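Local structure of gram-negative insecticidal protein (Chromobacterium piscinae, 6FBM) at residues R408-L418 against L501-K509; S195-S205 against M221-R229. The protein is an insecticidal toxin of the MACPF and beta-tripod families that probably acts by forming pores in target membranes. All coordinates share one frame; numbering follows the deposited sequence.

Contact 1: residues R408-L418 against L501-K509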
loop_
_atom_site.group_PDB
_atom_site.type_symbol
_atom_site.label_atom_id
_atom_site.label_comp_id
_atom_site.label_asym_id
_atom_site.label_seq_id
_atom_site.Cartn_x
_atom_site.Cartn_y
_atom_site.Cartn_z
ATOM N N ARG A 408 -69.461 30.277 -5.136
ATOM C CA ARG A 408 -68.703 29.458 -4.192
ATOM C C ARG A 408 -67.399 29.101 -4.784
ATOM O O ARG A 408 -67.333 28.710 -5.968
ATOM C CB ARG A 408 -69.310 28.092 -4.006
ATOM C CG ARG A 408 -70.272 27.995 -2.890
ATOM C CD ARG A 408 -69.907 26.964 -1.862
ATOM N NE ARG A 408 -71.141 26.285 -1.507
ATOM C CZ ARG A 408 -72.153 26.798 -0.803
ATOM N NH1 ARG A 408 -73.201 26.025 -0.598
ATOM N NH2 ARG A 408 -72.134 28.024 -0.268
ATOM N N ALA A 409 -66.370 29.135 -3.956
ATOM C CA ALA A 409 -65.118 28.565 -4.365
ATOM C C ALA A 409 -65.305 27.052 -4.440
ATOM O O ALA A 409 -65.899 26.436 -3.553
ATOM C CB ALA A 409 -64.025 28.936 -3.381
ATOM N N ILE A 410 -64.860 26.474 -5.540
ATOM C CA ILE A 410 -64.709 25.044 -5.644
ATOM C C ILE A 410 -63.310 24.752 -5.101
ATOM O O ILE A 410 -62.317 25.158 -5.717
ATOM C CB ILE A 410 -64.847 24.526 -7.094
ATOM C CG1 ILE A 410 -66.175 24.947 -7.706
ATOM C CG2 ILE A 410 -64.758 23.002 -7.107
ATOM C CD1 ILE A 410 -66.224 24.800 -9.214
ATOM N N PRO A 411 -63.225 24.081 -3.943
ATOM C CA PRO A 411 -61.893 23.829 -3.397
ATOM C C PRO A 411 -61.197 22.673 -4.092
ATOM O O PRO A 411 -61.869 21.721 -4.547
ATOM C CB PRO A 411 -62.164 23.453 -1.937
ATOM C CG PRO A 411 -63.654 23.520 -1.746
ATOM C CD PRO A 411 -64.274 23.483 -3.105
ATOM N N PRO A 412 -59.848 22.715 -4.159
ATOM C CA PRO A 412 -59.128 21.493 -4.585
ATOM C C PRO A 412 -59.322 20.396 -3.558
ATOM O O PRO A 412 -59.701 20.676 -2.418
ATOM C CB PRO A 412 -57.677 21.923 -4.627
ATOM C CG PRO A 412 -57.603 23.092 -3.682
ATOM C CD PRO A 412 -58.924 23.783 -3.724
ATOM N N GLN A 413 -59.062 19.163 -3.985
ATOM C CA GLN A 413 -59.255 17.969 -3.161
ATOM C C GLN A 413 -58.579 18.129 -1.789
ATOM O O GLN A 413 -57.371 18.439 -1.718
ATOM C CB GLN A 413 -58.692 16.700 -3.856
ATOM C CG GLN A 413 -59.069 15.373 -3.145
ATOM C CD GLN A 413 -60.580 15.058 -3.226
ATOM O OE1 GLN A 413 -61.308 15.664 -4.042
ATOM N NE2 GLN A 413 -61.059 14.166 -2.360
ATOM N N GLY A 414 -59.382 17.945 -0.732
ATOM C CA GLY A 414 -58.913 18.043 0.645
ATOM C C GLY A 414 -59.055 19.397 1.319
ATOM O O GLY A 414 -58.801 19.497 2.512
ATOM N N TYR A 415 -59.460 20.433 0.575
ATOM C CA TYR A 415 -59.606 21.782 1.131
ATOM C C TYR A 415 -61.081 22.226 1.226
ATOM O O TYR A 415 -61.975 21.551 0.745
ATOM C CB TYR A 415 -58.797 22.762 0.305
ATOM C CG TYR A 415 -57.334 22.472 0.283
ATOM C CD1 TYR A 415 -56.824 21.395 -0.446
ATOM C CD2 TYR A 415 -56.420 23.285 0.985
ATOM C CE1 TYR A 415 -55.465 21.124 -0.464
ATOM C CE2 TYR A 415 -55.050 23.018 0.966
ATOM C CZ TYR A 415 -54.585 21.942 0.247
ATOM O OH TYR A 415 -53.256 21.700 0.228
ATOM N N ARG A 416 -61.308 23.356 1.883
ATOM C CA ARG A 416 -62.654 23.886 2.103
ATOM C C ARG A 416 -62.652 25.387 1.947
ATOM O O ARG A 416 -61.672 26.041 2.277
ATOM C CB ARG A 416 -63.098 23.611 3.544
ATOM C CG ARG A 416 -63.105 22.163 3.957
ATOM C CD ARG A 416 -64.312 21.452 3.383
ATOM N NE ARG A 416 -64.281 20.077 3.850
ATOM C CZ ARG A 416 -63.555 19.091 3.333
ATOM N NH1 ARG A 416 -62.811 19.278 2.262
ATOM N NH2 ARG A 416 -63.598 17.902 3.914
ATOM N N ALA A 417 -63.767 25.930 1.471
ATOM C CA ALA A 417 -63.953 27.378 1.417
ATOM C C ALA A 417 -64.657 27.847 2.693
ATOM O O ALA A 417 -65.451 27.123 3.280
ATOM C CB ALA A 417 -64.747 27.759 0.186
ATOM N N LEU A 418 -64.308 29.049 3.138
ATOM C CA LEU A 418 -64.836 29.608 4.379
ATOM C C LEU A 418 -65.947 30.635 4.170
ATOM O O LEU A 418 -66.711 30.915 5.098
ATOM C CB LEU A 418 -63.721 30.236 5.186
ATOM C CG LEU A 418 -62.498 29.350 5.466
ATOM C CD1 LEU A 418 -61.608 30.015 6.516
ATOM C CD2 LEU A 418 -62.913 27.949 5.939
ATOM N N LEU A 501 -73.511 21.857 2.663
ATOM C CA LEU A 501 -72.229 22.544 2.819
ATOM C C LEU A 501 -71.049 21.624 3.130
ATOM O O LEU A 501 -69.908 22.034 3.005
ATOM C CB LEU A 501 -72.330 23.600 3.949
ATOM C CG LEU A 501 -73.352 24.723 3.823
ATOM C CD1 LEU A 501 -73.204 25.728 4.949
ATOM C CD2 LEU A 501 -73.267 25.409 2.455
ATOM N N ARG A 502 -71.315 20.397 3.573
ATOM C CA ARG A 502 -70.265 19.475 4.043
ATOM C C ARG A 502 -69.399 19.008 2.885
ATOM O O ARG A 502 -69.907 18.604 1.854
ATOM C CB ARG A 502 -70.864 18.298 4.806
ATOM C CG ARG A 502 -69.888 17.670 5.809
ATOM C CD ARG A 502 -70.521 16.480 6.590
ATOM N NE ARG A 502 -71.270 15.528 5.736
ATOM C CZ ARG A 502 -70.864 14.333 5.288
ATOM N NH1 ARG A 502 -69.690 13.819 5.646
ATOM N NH2 ARG A 502 -71.680 13.639 4.509
ATOM N N GLY A 503 -68.081 19.108 3.047
ATOM C CA GLY A 503 -67.129 18.805 1.979
ATOM C C GLY A 503 -66.748 19.978 1.098
ATOM O O GLY A 503 -65.799 19.878 0.342
ATOM N N SER A 504 -67.468 21.088 1.193
ATOM C CA SER A 504 -67.267 22.264 0.346
ATOM C C SER A 504 -66.975 23.521 1.168
ATOM O O SER A 504 -65.987 24.197 0.945
ATOM C CB SER A 504 -68.511 22.494 -0.494
ATOM O OG SER A 504 -68.598 21.532 -1.513
ATOM N N ILE A 505 -67.862 23.834 2.095
ATOM C CA ILE A 505 -67.729 24.984 2.957
ATOM C C ILE A 505 -67.434 24.494 4.345
ATOM O O ILE A 505 -67.956 23.466 4.765
ATOM C CB ILE A 505 -69.020 25.845 2.978
ATOM C CG1 ILE A 505 -69.288 26.460 1.600
ATOM C CG2 ILE A 505 -68.971 26.921 4.064
ATOM C CD1 ILE A 505 -68.331 27.594 1.269
ATOM N N ALA A 506 -66.613 25.253 5.063
ATOM C CA ALA A 506 -66.289 24.940 6.444
ATOM C C ALA A 506 -65.986 26.203 7.234
ATOM O O ALA A 506 -66.023 27.318 6.689
ATOM C CB ALA A 506 -65.126 23.978 6.499
ATOM N N CYS A 507 -65.736 26.024 8.529
ATOM C CA CYS A 507 -65.244 27.084 9.404
ATOM C C CYS A 507 -63.860 26.716 9.907
ATOM O O CYS A 507 -63.558 25.544 10.099
ATOM C CB CYS A 507 -66.172 27.271 10.592
ATOM S SG CYS A 507 -67.862 27.601 10.138
ATOM N N VAL A 508 -63.047 27.735 10.161
ATOM C CA VAL A 508 -61.656 27.542 10.503
ATOM C C VAL A 508 -61.503 27.507 12.017
ATOM O O VAL A 508 -61.974 28.410 12.709
ATOM C CB VAL A 508 -60.737 28.597 9.841
ATOM C CG1 VAL A 508 -61.022 30.046 10.284
ATOM C CG2 VAL A 508 -59.274 28.220 10.031
ATOM N N LYS A 509 -60.839 26.439 12.503
ATOM C CA LYS A 509 -60.609 26.185 13.928
ATOM C C LYS A 509 -59.775 27.264 14.625
ATOM O O LYS A 509 -58.781 27.763 14.061
ATOM C CB LYS A 509 -59.872 24.861 14.129
ATOM C CG LYS A 509 -60.651 23.599 13.786
ATOM C CD LYS A 509 -59.711 22.395 13.834
ATOM C CE LYS A 509 -60.397 21.085 14.132
ATOM N NZ LYS A 509 -59.353 20.024 14.104
HETATM O O HOH W 1 -67.741 23.794 -4.024
HETATM O O HOH W 2 -67.077 20.820 5.187
#

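Contact 2: residues S195-S205 against M221-R229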
loop_
_atom_site.group_PDB
_atom_site.type_symbol
_atom_site.label_atom_id
_atom_site.label_comp_id
_atom_site.label_asym_id
_atom_site.label_seq_id
_atom_site.Cartn_x
_atom_site.Cartn_y
_atom_site.Cartn_z
ATOM N N SER A 195 -51.950 12.204 -4.859
ATOM C CA SER A 195 -52.814 11.134 -5.380
ATOM C C SER A 195 -52.265 9.736 -5.016
ATOM O O SER A 195 -52.956 8.941 -4.381
ATOM C CB SER A 195 -52.925 11.267 -6.904
ATOM O OG SER A 195 -51.633 11.337 -7.505
ATOM N N GLN A 196 -51.023 9.465 -5.447
ATOM C CA GLN A 196 -50.229 8.273 -5.066
ATOM C C GLN A 196 -49.751 8.397 -3.609
ATOM O O GLN A 196 -49.473 9.496 -3.148
ATOM C CB GLN A 196 -49.029 8.161 -6.017
ATOM C CG GLN A 196 -48.075 6.978 -5.860
ATOM C CD GLN A 196 -46.866 7.097 -6.813
ATOM O OE1 GLN A 196 -45.711 7.007 -6.388
ATOM N NE2 GLN A 196 -47.133 7.322 -8.105
ATOM N N SER A 197 -49.648 7.275 -2.892
ATOM C CA SER A 197 -49.290 7.306 -1.453
ATOM C C SER A 197 -47.861 7.853 -1.264
ATOM O O SER A 197 -47.005 7.668 -2.121
ATOM C CB SER A 197 -49.482 5.934 -0.769
ATOM O OG SER A 197 -48.329 5.097 -0.832
ATOM N N LEU A 198 -47.638 8.576 -0.171
ATOM C CA LEU A 198 -46.345 9.199 0.151
ATOM C C LEU A 198 -45.270 8.127 0.317
ATOM O O LEU A 198 -44.143 8.287 -0.174
ATOM C CB LEU A 198 -46.460 10.090 1.407
ATOM C CG LEU A 198 -45.256 10.867 2.005
ATOM C CD1 LEU A 198 -44.258 9.954 2.733
ATOM C CD2 LEU A 198 -44.563 11.703 0.922
ATOM N N SER A 199 -45.623 7.024 0.964
ATOM C CA SER A 199 -44.658 5.980 1.250
ATOM C C SER A 199 -44.104 5.335 -0.039
ATOM O O SER A 199 -42.899 5.058 -0.128
ATOM C CB SER A 199 -45.253 4.949 2.227
ATOM O OG SER A 199 -46.240 4.150 1.589
ATOM N N THR A 200 -44.980 5.135 -1.031
ATOM C CA THR A 200 -44.587 4.624 -2.343
ATOM C C THR A 200 -43.699 5.632 -3.081
ATOM O O THR A 200 -42.681 5.266 -3.644
ATOM C CB THR A 200 -45.839 4.235 -3.183
ATOM O OG1 THR A 200 -46.447 3.068 -2.621
ATOM C CG2 THR A 200 -45.475 3.931 -4.655
ATOM N N THR A 201 -44.074 6.907 -3.065
ATOM C CA THR A 201 -43.242 7.969 -3.663
ATOM C C THR A 201 -41.855 8.029 -3.016
ATOM O O THR A 201 -40.851 8.222 -3.705
ATOM C CB THR A 201 -43.936 9.331 -3.552
ATOM O OG1 THR A 201 -45.283 9.197 -4.019
ATOM C CG2 THR A 201 -43.227 10.378 -4.395
ATOM N N ALA A 202 -41.812 7.852 -1.705
ATOM C CA ALA A 202 -40.554 7.855 -0.980
ATOM C C ALA A 202 -39.700 6.681 -1.386
ATOM O O ALA A 202 -38.516 6.841 -1.657
ATOM C CB ALA A 202 -40.815 7.836 0.521
ATOM N N GLU A 203 -40.328 5.507 -1.434
ATOM C CA GLU A 203 -39.705 4.273 -1.929
ATOM C C GLU A 203 -39.102 4.470 -3.318
ATOM O O GLU A 203 -37.939 4.171 -3.538
ATOM C CB GLU A 203 -40.739 3.122 -1.936
ATOM C CG GLU A 203 -40.365 1.839 -2.685
ATOM C CD GLU A 203 -41.434 0.761 -2.648
ATOM O OE1 GLU A 203 -42.594 1.065 -2.315
ATOM O OE2 GLU A 203 -41.111 -0.414 -2.946
ATOM N N MET A 204 -39.887 4.991 -4.247
ATOM C CA MET A 204 -39.418 5.201 -5.620
ATOM C C MET A 204 -38.312 6.217 -5.670
ATOM O O MET A 204 -37.359 6.051 -6.427
ATOM C CB MET A 204 -40.588 5.599 -6.544
ATOM C CG MET A 204 -41.675 4.515 -6.682
ATOM S SD MET A 204 -41.031 2.845 -7.005
ATOM C CE MET A 204 -42.253 1.814 -6.217
ATOM N N SER A 205 -38.409 7.287 -4.890
ATOM C CA SER A 205 -37.359 8.298 -4.896
ATOM C C SER A 205 -36.052 7.665 -4.432
ATOM O O SER A 205 -35.012 7.818 -5.098
ATOM C CB SER A 205 -37.732 9.482 -4.030
ATOM O OG SER A 205 -36.728 10.474 -4.103
ATOM N N MET A 221 -44.342 8.947 -12.638
ATOM C CA MET A 221 -43.491 8.680 -11.485
ATOM C C MET A 221 -42.448 9.781 -11.302
ATOM O O MET A 221 -42.186 10.174 -10.172
ATOM C CB MET A 221 -42.829 7.314 -11.584
ATOM C CG MET A 221 -42.244 6.810 -10.267
ATOM S SD MET A 221 -41.821 5.041 -10.339
ATOM C CE MET A 221 -40.696 5.037 -11.743
ATOM N N GLU A 222 -41.872 10.296 -12.399
ATOM C CA GLU A 222 -40.905 11.395 -12.302
ATOM C C GLU A 222 -41.540 12.637 -11.677
ATOM O O GLU A 222 -40.921 13.302 -10.845
ATOM C CB GLU A 222 -40.305 11.778 -13.671
ATOM C CG GLU A 222 -39.301 12.943 -13.599
ATOM C CD GLU A 222 -38.705 13.262 -14.961
ATOM O OE1 GLU A 222 -39.448 13.662 -15.889
ATOM O OE2 GLU A 222 -37.466 13.142 -15.112
ATOM N N LYS A 223 -42.750 12.959 -12.114
ATOM C CA LYS A 223 -43.438 14.103 -11.578
ATOM C C LYS A 223 -43.619 13.918 -10.063
ATOM O O LYS A 223 -43.246 14.796 -9.286
ATOM C CB LYS A 223 -44.782 14.323 -12.306
ATOM C CG LYS A 223 -45.507 15.563 -11.821
ATOM C CD LYS A 223 -47.032 15.333 -11.802
ATOM C CE LYS A 223 -47.723 16.486 -11.109
ATOM N NZ LYS A 223 -49.080 16.094 -10.594
ATOM N N GLN A 224 -44.137 12.755 -9.671
ATOM C CA GLN A 224 -44.411 12.416 -8.274
ATOM C C GLN A 224 -43.166 12.486 -7.398
ATOM O O GLN A 224 -43.224 13.011 -6.290
ATOM C CB GLN A 224 -45.040 11.000 -8.155
ATOM C CG GLN A 224 -46.446 10.816 -8.753
ATOM C CD GLN A 224 -47.519 11.724 -8.136
ATOM O OE1 GLN A 224 -47.534 11.950 -6.932
ATOM N NE2 GLN A 224 -48.426 12.250 -8.980
ATOM N N VAL A 225 -42.048 11.975 -7.903
ATOM C CA VAL A 225 -40.779 11.963 -7.161
ATOM C C VAL A 225 -40.179 13.376 -7.081
ATOM O O VAL A 225 -39.673 13.763 -6.024
ATOM C CB VAL A 225 -39.770 10.914 -7.743
ATOM C CG1 VAL A 225 -38.331 11.184 -7.323
ATOM C CG2 VAL A 225 -40.190 9.509 -7.330
ATOM N N ASN A 226 -40.230 14.123 -8.184
ATOM C CA ASN A 226 -39.759 15.521 -8.194
ATOM C C ASN A 226 -40.505 16.371 -7.173
ATOM O O ASN A 226 -39.919 17.178 -6.463
ATOM C CB ASN A 226 -39.905 16.168 -9.582
ATOM C CG ASN A 226 -38.812 15.744 -10.559
ATOM O OD1 ASN A 226 -37.752 15.246 -10.163
ATOM N ND2 ASN A 226 -39.046 15.982 -11.839
ATOM N N SER A 227 -41.809 16.154 -7.117
ATOM C CA SER A 227 -42.680 16.821 -6.162
ATOM C C SER A 227 -42.294 16.493 -4.707
ATOM O O SER A 227 -42.220 17.371 -3.846
ATOM C CB SER A 227 -44.119 16.404 -6.431
ATOM O OG SER A 227 -45.003 17.273 -5.781
ATOM N N PHE A 228 -42.045 15.212 -4.457
ATOM C CA PHE A 228 -41.580 14.720 -3.148
ATOM C C PHE A 228 -40.281 15.398 -2.725
ATOM O O PHE A 228 -40.178 15.970 -1.642
ATOM C CB PHE A 228 -41.447 13.180 -3.188
ATOM C CG PHE A 228 -40.738 12.578 -2.016
ATOM C CD1 PHE A 228 -41.390 12.364 -0.815
ATOM C CD2 PHE A 228 -39.408 12.192 -2.124
ATOM C CE1 PHE A 228 -40.710 11.785 0.267
ATOM C CE2 PHE A 228 -38.734 11.612 -1.065
ATOM C CZ PHE A 228 -39.382 11.416 0.134
ATOM N N ARG A 229 -39.305 15.354 -3.613
ATOM C CA ARG A 229 -37.996 15.892 -3.318
ATOM C C ARG A 229 -37.983 17.396 -3.069
ATOM O O ARG A 229 -37.393 17.849 -2.091
ATOM C CB ARG A 229 -37.004 15.531 -4.432
ATOM C CG ARG A 229 -36.673 14.050 -4.484
ATOM C CD ARG A 229 -35.587 13.735 -5.502
ATOM N NE ARG A 229 -35.411 12.296 -5.613
ATOM C CZ ARG A 229 -34.602 11.693 -6.481
ATOM N NH1 ARG A 229 -33.858 12.408 -7.329
ATOM N NH2 ARG A 229 -34.553 10.360 -6.520
#

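Contact 1: residues R408-L418 against L501-K509
Ala417 and Ile505 face each other in a single backbone bridge, clamped by two hydrogen bonds: Ala417 N gives its proton to Ser504 O (2.9 Å), and Ala506 N returns one to Ala417 O (2.8 Å). Next to this bridge runs Arg416, worth following outward. Arg416 CB lies 3.6 Å from Ala506 CB, and CG stays against the same methyl. CG sits anti to the carbonyl carbon (chi1 -58°) and the chain then folds at chi2 (-77°), which brings Arg416 CD alongside the Gly503 peptide, 3.7 Å from Gly503 C. Arg416 NE follows at 3.6 Å from Gly503 CA and gives a weak bond to a water that also takes the Gly503 N-H and donates to Ile505 O. One face of the Arg416 guanidinium lies over Gly503, with Gly503 CA offset toward the rim. At the tip, Arg416 NH1 turns back to its own strand and donates to Tyr415 O at 2.9 Å, in the guanidinium plane but from above the carbonyl plane.

On the other flank Arg408 lays a guanidinium face over Ile505 CG1, while its NH2 makes a salt bridge to Asp420. Leu418 CD1 reaches Val508 CB at 3.7 Å. Segment 501-509 is hydrogen-bonded to Ala417, just after strand 415-416, and packs through Arg408 on the end of strand 403-410, inside the C-terminal, probably beta-tripod, part of the chain. The directional hold thus rests on main-chain atoms, whatever the side chains; these add apolar packing, and the arginines turn their polar ends to Tyr415 O and Asp420.

Contact 2: residues S195-S205 against M221-R229
Phe228 pushes its ring into helix 198-205 as a knob, into the hole formed by Leu198, Thr201, Ala202 and Ser205. Ala202 CA stands over one face in a CH-pi contact, 4.2 Å from the Phe228 centroid, and Leu198 CD2 meets the ring edge at Phe228 CD1 (3.7 Å). With CG anti to the backbone N (chi1 169°) the Phe228 side chain leaves its helix toward this hole, its CB 3.5 Å from Thr201 CG2. Beyond the ring lies strand 179-187, where Phe228 also touches Ala185. The two helices cross almost at right angles (95°), their axes 9.2 Å apart. They belong to the helical cluster between strands 179-187 and 232-239 of the MACPF fold; in relatives such a cluster unfurls into a membrane-spanning hairpin, which probably holds here too. Ser205, also heavily buried, is gripped side-on by Arg229: Arg229 NE donates almost straight to Ser205 OG (2.7 Å, in the guanidinium plane) and NH2 to Ser205 O (2.9 Å). Ser205 OG is further hydrogen-bonded to Tyr183 OH. Gln224 O lies 3.2 Å from Thr201 CG2; Gln224 CG meets Gln196 NE2 at 3.6 Å, while Gln224 NE2 is hydrogen-bonded to Glu220 OE2.

The two contacts follow one another along the chain, contact 2 first: 195-205 with 221-229 belongs to the MACPF part, 408-418 with 501-509 to the C-terminal beta-rich part. Their centres are 26 Å apart and their nearest atoms about 8 Å, so the two do not touch. The connection from strand 179-187 to helix 198-209 nevertheless meets both: Tyr415 of contact 1 packs on Leu190, and Leu198 and Ser227 of contact 2 pack on Met192. This puts the Tyr415 end of contact 1 close to the junction of the two parts, whereas contact 2 joins two helices lying against the MACPF sheet.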